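Local coordinates for lectin 2 (Agrocybe aegerita, PDB 4TQJ), which specifically recognises N-acetylglucosamine at the non-reducing ends of glycans, acting as a sugar-binding lectin, at residues 165-169 against 170-174; 221-225 against 226-230; 4-7 against 8-11; 53-56 against 57-61; 110-113 against 114-118. The protein carries 1 engineered substitution. One frame throughout, in Å; residues are numbered along the deposited sequence.

Contact 1: 165-169 against 170-174; sequences GGWRL and DRHLR
Two pairs of hydrogen-bonding groups join Arg168 and His172. The amide N of Arg168 donates to ND1 of the imidazole at 2.9 Å, approaching about 15° out of the ring plane, while His172 N returns a bond to Arg168 O at 2.8 Å. The same carbonyl takes a second, longer bond of 3.1 Å from Arg171 N, which comes in from above the carbonyl plane. Van der Waals contacts gather round Trp167. The CE3 corner of Trp167 sits 3.4 Å from His172 CB, and the two rings are steeply inclined, at 68°, without stacking. Arg174, its chain bent at chi3 (-68°), runs past the CE3 side of the indole, CD 3.7 Å from Trp167 CE3, and puts its guanidinium face against Trp167 CB, which is 3.4 Å from NH1. Water adds two bridges: one molecule joins Trp167 O to Arg174 NH2, another Leu169 O to His172 O. Beyond the turn, Asp192 OD1 bonds to His172 NE2, and Phe160 O receives Arg174 NH1. Since ND1 acts as acceptor, the imidazole proton probably sits on NE2, facing Asp192; the buried ring is thus gripped at both nitrogens and its rotation fixed.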
# COMPACT_ATOMS: atom_id res chain seq x y z
N GLY A 165 -14.46 20.99 -32.42
CA GLY A 165 -14.53 21.02 -33.85
C GLY A 165 -13.20 20.48 -34.37
O GLY A 165 -12.13 21.09 -34.22
N GLY A 166 -13.27 19.31 -34.97
CA GLY A 166 -12.19 18.80 -35.79
C GLY A 166 -10.97 18.33 -35.04
O GLY A 166 -9.87 18.38 -35.58
N TRP A 167 -11.14 17.87 -33.80
CA TRP A 167 -10.00 17.32 -33.07
C TRP A 167 -9.59 15.95 -33.64
O TRP A 167 -10.44 15.09 -33.91
CB TRP A 167 -10.27 17.30 -31.56
CG TRP A 167 -10.32 18.70 -31.02
CD1 TRP A 167 -11.37 19.58 -31.10
CD2 TRP A 167 -9.27 19.41 -30.34
NE1 TRP A 167 -11.04 20.77 -30.52
CE2 TRP A 167 -9.76 20.70 -30.04
CE3 TRP A 167 -7.97 19.07 -29.95
CZ2 TRP A 167 -8.99 21.66 -29.36
CZ3 TRP A 167 -7.21 20.02 -29.28
CH2 TRP A 167 -7.72 21.30 -29.00
N ARG A 168 -8.29 15.79 -33.84
CA ARG A 168 -7.73 14.60 -34.47
C ARG A 168 -6.53 14.06 -33.71
O ARG A 168 -5.63 14.81 -33.31
CB ARG A 168 -7.28 14.91 -35.91
CG ARG A 168 -8.39 15.39 -36.83
CD ARG A 168 -9.33 14.24 -37.23
NE ARG A 168 -10.36 14.67 -38.17
CZ ARG A 168 -11.54 15.16 -37.80
NH1 ARG A 168 -11.84 15.29 -36.52
NH2 ARG A 168 -12.42 15.52 -38.73
N LEU A 169 -6.50 12.74 -33.54
CA LEU A 169 -5.39 12.08 -32.88
C LEU A 169 -4.08 12.21 -33.65
O LEU A 169 -3.02 12.14 -33.04
CB LEU A 169 -5.73 10.62 -32.62
CG LEU A 169 -6.84 10.53 -31.57
CD1 LEU A 169 -7.54 9.18 -31.66
CD2 LEU A 169 -6.26 10.78 -30.18
N ASP A 170 -4.15 12.42 -34.96
CA ASP A 170 -2.92 12.64 -35.73
C ASP A 170 -2.44 14.10 -35.77
O ASP A 170 -1.39 14.39 -36.35
CB ASP A 170 -3.02 12.03 -37.14
CG ASP A 170 -4.02 12.74 -38.04
OD1 ASP A 170 -4.79 13.61 -37.57
OD2 ASP A 170 -4.06 12.41 -39.25
N ARG A 171 -3.17 15.00 -35.12
CA ARG A 171 -2.84 16.42 -35.18
C ARG A 171 -2.75 17.12 -33.82
O ARG A 171 -1.96 18.05 -33.65
CB ARG A 171 -3.85 17.15 -36.07
CG ARG A 171 -3.77 16.73 -37.54
CD ARG A 171 -4.82 17.42 -38.43
NE ARG A 171 -4.75 18.87 -38.35
CZ ARG A 171 -3.89 19.62 -39.04
NH1 ARG A 171 -3.00 19.06 -39.85
NH2 ARG A 171 -3.91 20.94 -38.89
N HIS A 172 -3.54 16.66 -32.86
CA HIS A 172 -3.82 17.39 -31.63
C HIS A 172 -3.63 16.53 -30.39
O HIS A 172 -3.59 15.30 -30.48
CB HIS A 172 -5.26 17.92 -31.68
CG HIS A 172 -5.60 18.59 -32.98
ND1 HIS A 172 -6.67 18.21 -33.75
CD2 HIS A 172 -4.97 19.58 -33.66
CE1 HIS A 172 -6.71 18.94 -34.85
NE2 HIS A 172 -5.69 19.78 -34.82
N LEU A 173 -3.53 17.17 -29.23
CA LEU A 173 -3.37 16.49 -27.95
C LEU A 173 -4.42 16.97 -26.96
O LEU A 173 -4.70 18.16 -26.88
CB LEU A 173 -1.99 16.75 -27.37
CG LEU A 173 -0.81 16.29 -28.24
CD1 LEU A 173 0.47 16.94 -27.76
CD2 LEU A 173 -0.69 14.76 -28.22
N ARG A 174 -4.98 16.05 -26.19
CA ARG A 174 -5.97 16.43 -25.20
C ARG A 174 -5.65 15.75 -23.87
O ARG A 174 -5.66 14.54 -23.78
CB ARG A 174 -7.38 16.09 -25.68
CG ARG A 174 -7.93 17.10 -26.72
CD ARG A 174 -9.07 16.51 -27.54
NE ARG A 174 -8.58 15.43 -28.40
CZ ARG A 174 -9.35 14.67 -29.18
NH1 ARG A 174 -10.66 14.85 -29.22
NH2 ARG A 174 -8.79 13.72 -29.91
O HOH W 1 -9.82 12.90 -32.31
O HOH W 2 -2.55 12.71 -30.42

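Contact 2: 221-225 against 226-230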
# COMPACT_ATOMS: atom_id res chain seq x y z
N GLY A 221 4.10 26.91 -34.59
CA GLY A 221 5.39 26.44 -34.13
C GLY A 221 5.79 25.13 -34.77
O GLY A 221 6.88 24.61 -34.51
N GLY A 222 4.90 24.59 -35.60
CA GLY A 222 5.19 23.37 -36.36
C GLY A 222 5.33 22.10 -35.52
O GLY A 222 6.06 21.19 -35.88
N TRP A 223 4.63 22.04 -34.39
CA TRP A 223 4.70 20.89 -33.49
C TRP A 223 3.94 19.67 -34.05
O TRP A 223 2.72 19.73 -34.19
CB TRP A 223 4.14 21.28 -32.12
CG TRP A 223 5.02 22.28 -31.43
CD1 TRP A 223 5.08 23.64 -31.67
CD2 TRP A 223 6.02 22.01 -30.44
NE1 TRP A 223 6.05 24.21 -30.87
CE2 TRP A 223 6.64 23.23 -30.11
CE3 TRP A 223 6.44 20.84 -29.79
CZ2 TRP A 223 7.66 23.33 -29.16
CZ3 TRP A 223 7.46 20.93 -28.85
CH2 TRP A 223 8.06 22.17 -28.55
N LYS A 224 4.64 18.58 -34.36
CA LYS A 224 3.96 17.41 -34.93
C LYS A 224 3.80 16.24 -33.95
O LYS A 224 4.69 15.96 -33.13
CB LYS A 224 4.67 16.92 -36.19
CG LYS A 224 4.86 17.97 -37.27
CD LYS A 224 5.58 17.30 -38.44
CE LYS A 224 6.20 18.30 -39.40
NZ LYS A 224 7.05 17.61 -40.42
N ILE A 225 2.67 15.55 -34.06
CA ILE A 225 2.36 14.42 -33.18
C ILE A 225 3.50 13.38 -33.06
O ILE A 225 3.85 12.94 -31.97
CB ILE A 225 1.02 13.75 -33.57
CG1 ILE A 225 -0.14 14.70 -33.25
CG2 ILE A 225 0.83 12.44 -32.80
CD1 ILE A 225 -0.24 15.03 -31.75
N GLY A 226 4.12 12.97 -34.15
CA GLY A 226 5.15 11.97 -33.90
C GLY A 226 6.34 12.56 -33.14
O GLY A 226 6.71 12.21 -31.99
N ASP A 227 6.87 13.56 -33.79
CA ASP A 227 8.25 13.94 -33.71
C ASP A 227 8.55 14.87 -32.55
O ASP A 227 9.70 14.99 -32.14
CB ASP A 227 8.54 14.63 -35.04
CG ASP A 227 7.97 13.84 -36.22
OD1 ASP A 227 7.42 14.44 -37.16
OD2 ASP A 227 8.09 12.60 -36.21
N HIS A 228 7.50 15.52 -32.03
CA HIS A 228 7.65 16.56 -31.02
C HIS A 228 6.69 16.35 -29.86
O HIS A 228 5.63 16.99 -29.79
CB HIS A 228 7.39 17.94 -31.62
CG HIS A 228 8.20 18.20 -32.86
ND1 HIS A 228 7.61 18.39 -34.09
CD2 HIS A 228 9.53 18.29 -33.05
CE1 HIS A 228 8.56 18.60 -35.00
NE2 HIS A 228 9.73 18.54 -34.39
N PRO A 229 7.06 15.44 -28.94
CA PRO A 229 6.24 15.14 -27.77
C PRO A 229 5.99 16.38 -26.89
O PRO A 229 6.89 17.19 -26.73
CB PRO A 229 7.07 14.10 -27.00
CG PRO A 229 8.46 14.20 -27.58
CD PRO A 229 8.27 14.61 -29.00
N ARG A 230 4.77 16.51 -26.37
CA ARG A 230 4.43 17.59 -25.46
C ARG A 230 3.82 17.04 -24.18
O ARG A 230 3.09 16.05 -24.21
CB ARG A 230 3.47 18.58 -26.11
CG ARG A 230 4.17 19.57 -27.05
CD ARG A 230 3.30 19.85 -28.28
NE ARG A 230 3.36 18.74 -29.23
CZ ARG A 230 2.49 18.54 -30.22
NH1 ARG A 230 1.46 19.38 -30.39
NH2 ARG A 230 2.63 17.50 -31.03
O HOH W 3 0.83 18.01 -33.28
O HOH W 4 8.98 16.21 -38.31
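Trp223, His228 and Arg230 make up the dense half of this turn. The guanidinium of Arg230 lies beneath Trp223 CB, which stands 3.6 Å above its plane and over its centre; higher up the arginine, CD meets the indole at CE3. His228 CB reaches that same CE3 at 3.6 Å, its imidazole turned well away from the indole plane. An almost straight bond (173°) runs from Lys224 N to His228 ND1, in the plane of the ring, and His228 N bonds back to Lys224 O at 3.0 Å. Arg230 also folds round onto its own segment, bent at both chi2 and chi3, and NE donates to His228 O at 2.9 Å. The other half is looser. Lys224 stretches out fully extended, leaving NZ 4.6 Å from Asp227 OD1, beyond a salt bridge; a water mediates instead, donating to OD1 at 2.6 Å and accepting from NZ. The turn ends the loop between strand 210-213 and strand 230-233. Asn215 and Phe216, just after the first of these, bond to Trp223 NE1 and Arg230 NH1, while Ile225 and Arg230 pack on Leu173 of strand 173-177.

Contact 3: 4-7 against 8-11; sequences VITQ and DLPI
Thr6 and Leu9 clasp each other through two hydrogen bonds. Leu9 N donates to the hydroxyl OG1 of Thr6 at 2.8 Å, and Thr6 N donates to Leu9 O at 3.1 Å, reaching that oxygen from above the carbonyl plane. The hydroxyl can serve because chi1 of 72° tucks OG1 between the threonine's own N and carbonyl carbon, over the bend; Leu9 CB then lies 3.5 Å from it. Next to this clasp, Ile5 lays CG2 against Pro10 O at 3.5 Å, and CD of Pro10 rests 3.6 Å from Gln7 O. One water donates to both Val4 O and Leu9 O, bridging the two arms where they diverge. Further out, Gln7 OE1 accepts from Arg174 N, and Ile5 pairs by backbone with Leu176, so that the first arm runs alongside strand 173-177. Pro10 and Ile11 rest on Trp397 of strand 395-399. Gln7 and Asp8 form the corner of a type I-like beta turn in which a threonine hydroxyl receives the closing amide. The centre of the contact lies about 2 Å from the centre of the chain, where the N-terminal arm adds a short strand to the inner edge of one beta-propeller blade.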
# COMPACT_ATOMS: atom_id res chain seq x y z
N VAL A 4 -1.77 14.32 -13.29
CA VAL A 4 -1.98 14.62 -14.71
C VAL A 4 -2.36 13.37 -15.52
O VAL A 4 -1.87 12.27 -15.26
CB VAL A 4 -0.71 15.26 -15.34
CG1 VAL A 4 -0.77 15.20 -16.86
CG2 VAL A 4 -0.52 16.71 -14.85
N ILE A 5 -3.22 13.57 -16.50
CA ILE A 5 -3.69 12.48 -17.34
C ILE A 5 -3.41 12.83 -18.79
O ILE A 5 -3.91 13.85 -19.27
CB ILE A 5 -5.19 12.26 -17.13
CG1 ILE A 5 -5.42 11.73 -15.72
CG2 ILE A 5 -5.76 11.30 -18.18
CD1 ILE A 5 -6.86 11.63 -15.35
N THR A 6 -2.61 12.02 -19.47
CA THR A 6 -2.27 12.26 -20.88
C THR A 6 -2.74 11.09 -21.73
O THR A 6 -3.18 10.08 -21.20
CB THR A 6 -0.73 12.48 -21.11
OG1 THR A 6 -0.02 11.24 -20.96
CG2 THR A 6 -0.16 13.51 -20.15
N GLN A 7 -2.67 11.24 -23.05
CA GLN A 7 -3.03 10.14 -23.95
C GLN A 7 -2.08 8.95 -23.78
O GLN A 7 -2.52 7.80 -23.75
CB GLN A 7 -3.03 10.63 -25.40
CG GLN A 7 -4.01 11.77 -25.63
CD GLN A 7 -4.00 12.30 -27.04
OE1 GLN A 7 -4.30 13.47 -27.26
NE2 GLN A 7 -3.67 11.45 -28.01
N ASP A 8 -0.79 9.23 -23.66
CA ASP A 8 0.20 8.17 -23.52
C ASP A 8 0.17 7.56 -22.12
O ASP A 8 0.40 6.37 -21.93
CB ASP A 8 1.60 8.70 -23.83
CG ASP A 8 1.81 8.98 -25.31
OD1 ASP A 8 1.05 8.41 -26.13
OD2 ASP A 8 2.72 9.76 -25.66
N LEU A 9 -0.10 8.40 -21.13
CA LEU A 9 -0.13 7.95 -19.74
C LEU A 9 -1.45 8.37 -19.12
O LEU A 9 -1.52 9.34 -18.38
CB LEU A 9 1.05 8.56 -18.97
CG LEU A 9 2.41 8.00 -19.38
CD1 LEU A 9 3.56 8.84 -18.80
CD2 LEU A 9 2.54 6.55 -18.95
N PRO A 10 -2.52 7.64 -19.45
CA PRO A 10 -3.84 7.98 -18.92
C PRO A 10 -4.00 7.68 -17.43
O PRO A 10 -4.95 8.18 -16.80
CB PRO A 10 -4.77 7.10 -19.76
CG PRO A 10 -3.93 5.94 -20.12
CD PRO A 10 -2.59 6.52 -20.41
N ILE A 11 -3.10 6.87 -16.87
CA ILE A 11 -3.14 6.47 -15.46
C ILE A 11 -2.08 7.21 -14.66
O ILE A 11 -0.88 6.94 -14.81
CB ILE A 11 -2.89 4.96 -15.29
CG1 ILE A 11 -3.90 4.15 -16.09
CG2 ILE A 11 -2.95 4.59 -13.82
CD1 ILE A 11 -3.60 2.67 -16.12
O HOH W 5 0.03 10.76 -16.75

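Contact 4: 53-56 against 57-61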
# COMPACT_ATOMS: atom_id res chain seq x y z
N GLY A 53 -12.29 -11.73 -25.26
CA GLY A 53 -12.19 -11.18 -26.60
C GLY A 53 -11.78 -9.72 -26.68
O GLY A 53 -12.23 -8.99 -27.56
N TRP A 54 -10.91 -9.28 -25.77
CA TRP A 54 -10.51 -7.88 -25.69
C TRP A 54 -9.40 -7.55 -26.68
O TRP A 54 -8.44 -8.32 -26.84
CB TRP A 54 -10.09 -7.50 -24.27
CG TRP A 54 -11.25 -7.50 -23.30
CD1 TRP A 54 -11.88 -8.58 -22.76
CD2 TRP A 54 -11.92 -6.34 -22.78
NE1 TRP A 54 -12.90 -8.18 -21.93
CE2 TRP A 54 -12.95 -6.80 -21.93
CE3 TRP A 54 -11.76 -4.96 -22.96
CZ2 TRP A 54 -13.81 -5.94 -21.26
CZ3 TRP A 54 -12.61 -4.10 -22.28
CH2 TRP A 54 -13.62 -4.59 -21.44
N LEU A 55 -9.53 -6.40 -27.34
CA LEU A 55 -8.60 -6.01 -28.39
C LEU A 55 -8.08 -4.59 -28.19
O LEU A 55 -8.83 -3.68 -27.82
CB LEU A 55 -9.30 -6.11 -29.75
CG LEU A 55 -9.74 -7.53 -30.12
CD1 LEU A 55 -10.71 -7.53 -31.30
CD2 LEU A 55 -8.52 -8.36 -30.42
N THR A 56 -6.80 -4.39 -28.45
CA THR A 56 -6.21 -3.06 -28.36
C THR A 56 -6.79 -2.15 -29.44
O THR A 56 -6.77 -0.93 -29.30
CB THR A 56 -4.68 -3.09 -28.48
OG1 THR A 56 -4.31 -3.61 -29.76
CG2 THR A 56 -4.06 -3.96 -27.37
N THR A 57 -7.33 -2.74 -30.51
CA THR A 57 -7.84 -1.94 -31.61
C THR A 57 -9.26 -1.45 -31.36
O THR A 57 -9.72 -0.54 -32.04
CB THR A 57 -7.83 -2.70 -32.95
OG1 THR A 57 -8.60 -3.89 -32.82
CG2 THR A 57 -6.42 -3.06 -33.35
N LYS A 58 -9.95 -2.04 -30.39
CA LYS A 58 -11.35 -1.71 -30.16
C LYS A 58 -11.69 -1.30 -28.73
O LYS A 58 -12.72 -0.68 -28.49
CB LYS A 58 -12.26 -2.89 -30.54
CG LYS A 58 -12.22 -3.27 -32.01
CD LYS A 58 -13.13 -4.47 -32.31
CE LYS A 58 -14.56 -4.24 -31.83
NZ LYS A 58 -15.53 -5.20 -32.43
N HIS A 59 -10.83 -1.66 -27.78
CA HIS A 59 -11.15 -1.47 -26.38
C HIS A 59 -10.08 -0.70 -25.62
O HIS A 59 -8.94 -0.59 -26.07
CB HIS A 59 -11.40 -2.82 -25.71
CG HIS A 59 -12.30 -3.71 -26.50
ND1 HIS A 59 -11.87 -4.90 -27.06
CD2 HIS A 59 -13.60 -3.59 -26.85
CE1 HIS A 59 -12.87 -5.47 -27.71
NE2 HIS A 59 -13.94 -4.69 -27.60
N VAL A 60 -10.48 -0.18 -24.47
CA VAL A 60 -9.62 0.60 -23.59
C VAL A 60 -9.57 -0.09 -22.24
O VAL A 60 -10.62 -0.43 -21.66
CB VAL A 60 -10.18 2.05 -23.45
CG1 VAL A 60 -9.41 2.84 -22.41
CG2 VAL A 60 -10.12 2.75 -24.79
N ARG A 61 -8.37 -0.33 -21.73
CA ARG A 61 -8.21 -1.01 -20.44
C ARG A 61 -7.32 -0.24 -19.46
O ARG A 61 -6.15 0.03 -19.76
CB ARG A 61 -7.68 -2.43 -20.68
CG ARG A 61 -8.74 -3.39 -21.23
CD ARG A 61 -8.12 -4.66 -21.79
NE ARG A 61 -7.49 -4.43 -23.10
CZ ARG A 61 -6.85 -5.36 -23.79
NH1 ARG A 61 -6.74 -6.59 -23.30
NH2 ARG A 61 -6.30 -5.06 -24.96
O HOH W 6 -5.83 -7.43 -26.38
O HOH W 7 -6.46 0.65 -27.12
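Leu55 O is shared by two amides, His59 N at 2.8 Å and Lys58 N at 3.2 Å, the second coming from above the carbonyl plane, and the chain turns nearly square here, the end-to-end directions of its two segments 97° apart. The side chain of His59 closes the turn from the other direction: Leu55 N points into the plane of the imidazole and bonds to ND1 at 2.8 Å. Against the histidine's CB, 3.5 Å away, stands the CE3 corner of Trp54, with the two rings inclined at 62°. Arg61 bends at chi3 (-76°) and comes back alongside the indole, CG near CE3, so that Trp54 CB covers one face of its guanidinium toward the rim. At the edge of that same group Thr56 CG2 lies 3.5 Å from NH2. On the outer side Leu55 and Lys58 run alongside, CD1 and CD 4.0 Å apart, and Lys58 goes on to a cation-pi contact with Tyr106. Waters link Trp54 O to Arg61 NH2, and Thr56 O to His59 O. Outside the turn, Asn79 OD1 bonds to His59 NE2, Asn46 OD1 to Trp54 NE1, Phe47 O to Arg61 NH1 and Glu392 O to Thr56 OG1. Both imidazole nitrogens are therefore matched, probably with the proton on NE2; the arginine's NH1 is bonded to a carbonyl and NH2 to a water, which probably helps to stabilise its buried charge.

Contact 5: 110-113 against 114-118; sequences GWRV and EKHLR
His116 and Arg118 reach Trp111 and Arg112 through two settings of their chains. In His116 a chi1 of -44° swings the ring back over the turn, CG opposite the carbonyl carbon, and in Arg118 a kink at chi3 (-69°) doubles the guanidinium back toward Trp111. The imidazole thereby presents ND1 to Arg112 N, which lies in the ring plane at 2.8 Å. Arg112 O in turn holds His116 N at 2.8 Å and Lys115 N at 3.1 Å. Trp111 fits between the two returning groups: CE3 touches His116 CB at 3.5 Å, and its CB sits over the guanidinium of Arg118, 3.4 Å from NH1. A water between Trp111 O and Arg118 NH2 ties the arginine to the main chain, while NH1 goes to Phe104 O. Outside, Glu114 curls back until OE1 is 3.4 Å from Arg112 CB, and a water joins that oxygen to Val113 N at 2.9 Å from the amide. The guanidinium of Arg112 heads the other way, NH1 bonding to Trp111 O and to Tyr106 O. Glu136 OE1 takes His116 NE2. Gly-Trp at the start and His-x-Arg at the end bracket this tight turn, which also occurs at 53-61, 166-174 and 222-230; here it leads from strand 98-101 into strand 117-121, the passage from one beta-propeller blade to the next.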
# COMPACT_ATOMS: atom_id res chain seq x y z
N GLY A 110 -20.77 4.14 -30.28
CA GLY A 110 -19.89 4.16 -31.43
C GLY A 110 -18.49 4.70 -31.17
O GLY A 110 -17.89 5.36 -32.03
N TRP A 111 -17.96 4.43 -29.99
CA TRP A 111 -16.63 4.92 -29.62
C TRP A 111 -15.56 4.16 -30.38
O TRP A 111 -15.64 2.94 -30.52
CB TRP A 111 -16.42 4.81 -28.11
CG TRP A 111 -17.30 5.75 -27.36
CD1 TRP A 111 -18.63 5.59 -27.12
CD2 TRP A 111 -16.92 7.00 -26.77
NE1 TRP A 111 -19.11 6.67 -26.41
CE2 TRP A 111 -18.08 7.55 -26.18
CE3 TRP A 111 -15.71 7.71 -26.68
CZ2 TRP A 111 -18.07 8.77 -25.51
CZ3 TRP A 111 -15.70 8.92 -26.01
CH2 TRP A 111 -16.87 9.44 -25.44
N ARG A 112 -14.55 4.88 -30.86
CA ARG A 112 -13.46 4.31 -31.64
C ARG A 112 -12.09 4.75 -31.11
O ARG A 112 -11.87 5.93 -30.85
CB ARG A 112 -13.56 4.75 -33.10
CG ARG A 112 -14.81 4.26 -33.85
CD ARG A 112 -14.73 2.75 -34.08
NE ARG A 112 -15.94 2.21 -34.71
CZ ARG A 112 -17.03 1.86 -34.04
NH1 ARG A 112 -17.09 2.00 -32.73
NH2 ARG A 112 -18.08 1.38 -34.70
N VAL A 113 -11.18 3.80 -30.96
CA VAL A 113 -9.81 4.10 -30.53
C VAL A 113 -9.13 5.07 -31.51
O VAL A 113 -8.25 5.85 -31.12
CB VAL A 113 -8.99 2.80 -30.38
CG1 VAL A 113 -7.49 3.08 -30.33
CG2 VAL A 113 -9.45 2.03 -29.16
N GLU A 114 -9.55 5.04 -32.78
CA GLU A 114 -8.97 5.90 -33.82
C GLU A 114 -9.48 7.35 -33.81
O GLU A 114 -8.93 8.22 -34.50
CB GLU A 114 -9.25 5.31 -35.21
CG GLU A 114 -8.76 3.88 -35.39
CD GLU A 114 -9.79 2.82 -34.97
OE1 GLU A 114 -10.84 3.17 -34.38
OE2 GLU A 114 -9.54 1.62 -35.24
N LYS A 115 -10.54 7.62 -33.06
CA LYS A 115 -11.19 8.93 -33.10
C LYS A 115 -11.34 9.57 -31.72
O LYS A 115 -11.33 10.79 -31.59
CB LYS A 115 -12.58 8.80 -33.75
CG LYS A 115 -12.59 8.07 -35.10
CD LYS A 115 -14.01 7.96 -35.66
CE LYS A 115 -14.58 9.32 -36.04
NZ LYS A 115 -15.97 9.25 -36.63
N HIS A 116 -11.49 8.74 -30.70
CA HIS A 116 -11.86 9.22 -29.38
C HIS A 116 -10.86 8.87 -28.28
O HIS A 116 -10.02 7.98 -28.44
CB HIS A 116 -13.24 8.67 -29.02
CG HIS A 116 -14.23 8.76 -30.13
ND1 HIS A 116 -14.75 7.65 -30.76
CD2 HIS A 116 -14.79 9.83 -30.75
CE1 HIS A 116 -15.59 8.03 -31.71
NE2 HIS A 116 -15.63 9.35 -31.72
N LEU A 117 -10.95 9.60 -27.17
CA LEU A 117 -10.18 9.32 -25.97
C LEU A 117 -11.15 9.05 -24.83
O LEU A 117 -12.13 9.76 -24.68
CB LEU A 117 -9.33 10.53 -25.59
CG LEU A 117 -8.31 10.95 -26.65
CD1 LEU A 117 -7.82 12.38 -26.41
CD2 LEU A 117 -7.16 9.95 -26.65
N ARG A 118 -10.85 8.03 -24.02
CA ARG A 118 -11.62 7.74 -22.82
C ARG A 118 -10.70 7.67 -21.62
O ARG A 118 -9.73 6.93 -21.63
CB ARG A 118 -12.41 6.44 -22.99
CG ARG A 118 -13.70 6.62 -23.80
CD ARG A 118 -14.22 5.32 -24.44
NE ARG A 118 -13.35 4.85 -25.52
CZ ARG A 118 -13.55 3.73 -26.20
NH1 ARG A 118 -14.60 2.97 -25.94
NH2 ARG A 118 -12.71 3.37 -27.17
O HOH W 8 -13.33 1.83 -29.40
O HOH W 9 -7.46 6.84 -28.60
O HOH W 10 -11.74 1.31 -32.43

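From the N terminus, contact 3 comes first, turning the chain just after strand 4-5 near the propeller axis. Contact 4 then closes the end of the loop joining strand 41-44 to 60-64, contact 5 that between 98-101 and 117-121, contact 1 that between 154-157 and 173-177, and contact 2 that between 210-213 and 230-233. All five follow in series; none nests or crosses. Contacts 4, 5, 1 and 2 form an arc in which each touches the next, through Val113 against Thr57, Leu169 against Glu114 and Ile225 against Asp170. Gln7 of contact 3 reaches contacts 1 and 5, joining the central N-terminal arm to two consecutive blades.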